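Local atomic coordinates of putative N-acetylmuramoyl-L-alanine amidase,autolysin cwp6 (Peptoclostridium difficile, PDB entry 5J72), a protein that probably cleaves the amide bond between N-acetylmuramic acid and L-alanine in peptidoglycan, as a zinc-dependent autolysin carrying three CWB2 cell wall-anchoring repeats. Residues E270-L274 / S371-S377. Coordinates in Å, arbitrary orientation, origin at the centre of the assembly. Where two conformers were deposited one is given. Residues are numbered along the deposited sequence.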
loop_
_atom_site.group_PDB
_atom_site.type_symbol
_atom_site.label_atom_id
_atom_site.label_comp_id
_atom_site.label_asym_id
_atom_site.label_seq_id
_atom_site.Cartn_x
_atom_site.Cartn_y
_atom_site.Cartn_z
ATOM N N GLU A 270 -0.730 4.482 -14.008
ATOM C CA GLU A 270 -0.688 3.043 -13.791
ATOM C C GLU A 270 -0.536 2.744 -12.288
ATOM O O GLU A 270 -1.213 1.850 -11.773
ATOM C CB GLU A 270 0.488 2.433 -14.569
ATOM C CG GLU A 270 0.217 2.410 -16.073
ATOM C CD GLU A 270 1.401 1.819 -16.897
ATOM O OE1 GLU A 270 1.275 1.764 -18.145
ATOM O OE2 GLU A 270 2.421 1.394 -16.299
ATOM N N TYR A 271 0.386 3.480 -11.587
ATOM C CA TYR A 271 0.558 3.237 -10.154
ATOM C C TYR A 271 -0.613 3.807 -9.384
ATOM O O TYR A 271 -0.884 3.338 -8.295
ATOM C CB TYR A 271 1.877 3.819 -9.637
ATOM C CG TYR A 271 2.976 2.810 -9.860
ATOM C CD1 TYR A 271 3.736 2.824 -11.029
ATOM C CD2 TYR A 271 3.246 1.829 -8.917
ATOM C CE1 TYR A 271 4.742 1.897 -11.242
ATOM C CE2 TYR A 271 4.248 0.879 -9.132
ATOM C CZ TYR A 271 4.996 0.925 -10.292
ATOM O OH TYR A 271 5.999 0.013 -10.524
ATOM N N ASP A 272 -1.333 4.783 -9.914
ATOM C CA ASP A 272 -2.539 5.250 -9.220
ATOM C C ASP A 272 -3.572 4.092 -9.235
ATOM O O ASP A 272 -4.231 3.783 -8.222
ATOM C CB ASP A 272 -3.114 6.467 -9.977
ATOM C CG ASP A 272 -2.213 7.671 -9.821
ATOM O OD1 ASP A 272 -1.702 7.899 -8.688
ATOM O OD2 ASP A 272 -1.980 8.384 -10.829
ATOM N N ALA A 273 -3.734 3.455 -10.425
ATOM C CA ALA A 273 -4.688 2.339 -10.574
ATOM C C ALA A 273 -4.235 1.172 -9.609
ATOM O O ALA A 273 -5.033 0.606 -8.858
ATOM C CB ALA A 273 -4.711 1.874 -12.036
ATOM N N LEU A 274 -2.976 0.834 -9.641
ATOM C CA LEU A 274 -2.462 -0.221 -8.770
ATOM C C LEU A 274 -2.683 0.114 -7.308
ATOM O O LEU A 274 -3.144 -0.734 -6.538
ATOM C CB LEU A 274 -0.886 -0.263 -9.006
ATOM C CG LEU A 274 -0.104 -1.361 -8.263
ATOM C CD1 LEU A 274 1.268 -1.532 -8.901
ATOM C CD2 LEU A 274 0.132 -1.048 -6.826
ATOM N N SER A 371 7.739 -2.003 -5.042
ATOM C CA SER A 371 7.087 -0.973 -5.864
ATOM C C SER A 371 7.729 -0.814 -7.217
ATOM O O SER A 371 7.269 0.032 -7.985
ATOM C CB SER A 371 7.160 0.374 -5.159
ATOM O OG SER A 371 8.518 0.640 -4.842
ATOM N N ASP A 372 8.782 -1.575 -7.531
ATOM C CA ASP A 372 9.407 -1.414 -8.855
ATOM C C ASP A 372 8.726 -2.190 -9.953
ATOM O O ASP A 372 9.053 -1.981 -11.110
ATOM C CB ASP A 372 10.902 -1.816 -8.855
ATOM C CG ASP A 372 11.196 -3.194 -8.299
ATOM O OD1 ASP A 372 12.021 -3.913 -8.895
ATOM O OD2 ASP A 372 10.636 -3.545 -7.266
ATOM N N ILE A 373 7.804 -3.054 -9.641
ATOM C CA ILE A 373 7.136 -3.782 -10.710
ATOM C C ILE A 373 5.649 -3.600 -10.520
ATOM O O ILE A 373 5.227 -3.162 -9.438
ATOM C CB ILE A 373 7.539 -5.252 -10.651
ATOM C CG1 ILE A 373 7.357 -5.779 -9.223
ATOM C CG2 ILE A 373 9.019 -5.403 -11.094
ATOM C CD1 ILE A 373 7.769 -7.220 -9.142
ATOM N N ILE A 374 4.873 -3.868 -11.505
ATOM C CA ILE A 374 3.436 -3.709 -11.326
ATOM C C ILE A 374 2.755 -5.092 -11.053
ATOM O O ILE A 374 1.803 -5.163 -10.304
ATOM C CB ILE A 374 2.840 -3.161 -12.662
ATOM C CG1 ILE A 374 3.370 -1.711 -12.935
ATOM C CG2 ILE A 374 1.317 -3.190 -12.610
ATOM C CD1 ILE A 374 2.890 -0.745 -11.896
ATOM N N VAL A 375 3.283 -6.158 -11.690
ATOM C CA VAL A 375 2.559 -7.435 -11.697
ATOM C C VAL A 375 2.352 -8.061 -10.319
ATOM O O VAL A 375 1.297 -8.645 -10.138
ATOM C CB VAL A 375 3.303 -8.409 -12.633
ATOM C CG1 VAL A 375 4.694 -8.745 -12.052
ATOM C CG2 VAL A 375 2.471 -9.689 -12.840
ATOM N N ASP A 376 3.295 -7.932 -9.368
ATOM C CA ASP A 376 3.084 -8.614 -8.081
ATOM C C ASP A 376 1.897 -7.993 -7.360
ATOM O O ASP A 376 1.209 -8.696 -6.617
ATOM C CB ASP A 376 4.341 -8.530 -7.205
ATOM C CG ASP A 376 5.411 -9.572 -7.591
ATOM O OD1 ASP A 376 5.130 -10.440 -8.478
ATOM O OD2 ASP A 376 6.524 -9.518 -7.031
ATOM N N SER A 377 1.679 -6.662 -7.521
ATOM C CA SER A 377 0.532 -6.040 -6.824
ATOM C C SER A 377 -0.753 -6.465 -7.535
ATOM O O SER A 377 -1.803 -6.565 -6.915
ATOM C CB SER A 377 0.649 -4.518 -6.844
ATOM O OG SER A 377 1.713 -4.160 -5.973
#
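Start with I374, where the chain passes from the loop after strand 362-370 into helix 375-387: its CD1 methyl sits over one face of the Y271 ring, 3.4 Å from the ring centroid and 22° off the normal, a CH-pi contact. The same I374 CD1 also lies 3.5 Å from L274 CD1, so the isoleucine tip fits against two residues of the first turn of helix 270-283. The CA-to-CB bond of L274 points toward the other segment, and its CD2 lies 3.5 Å from S377 CB; here the CA atoms come closest, L274 CA and S377 CA being 6.8 Å apart. Past the apolar patch, the Y271 hydroxyl donates a weak hydrogen bond from OH to S371 O (2.8 Å), which links the helix to the loop that leaves strand 362-370. R346 shares this corner, hydrogen-bonding to the same carbonyl through its NH1 and making a cation-pi contact with the Y271 ring. This is packing between two CWB2 repeats, away from the metal sites: each segment lies where the chain leaves a strand of its own repeat, 260-265 or 362-370, for a helix. Strand 391-394 lines the junction, its I393 touching both Y271 and S377, while helix 140-151 of the first repeat packs against V375 and D376.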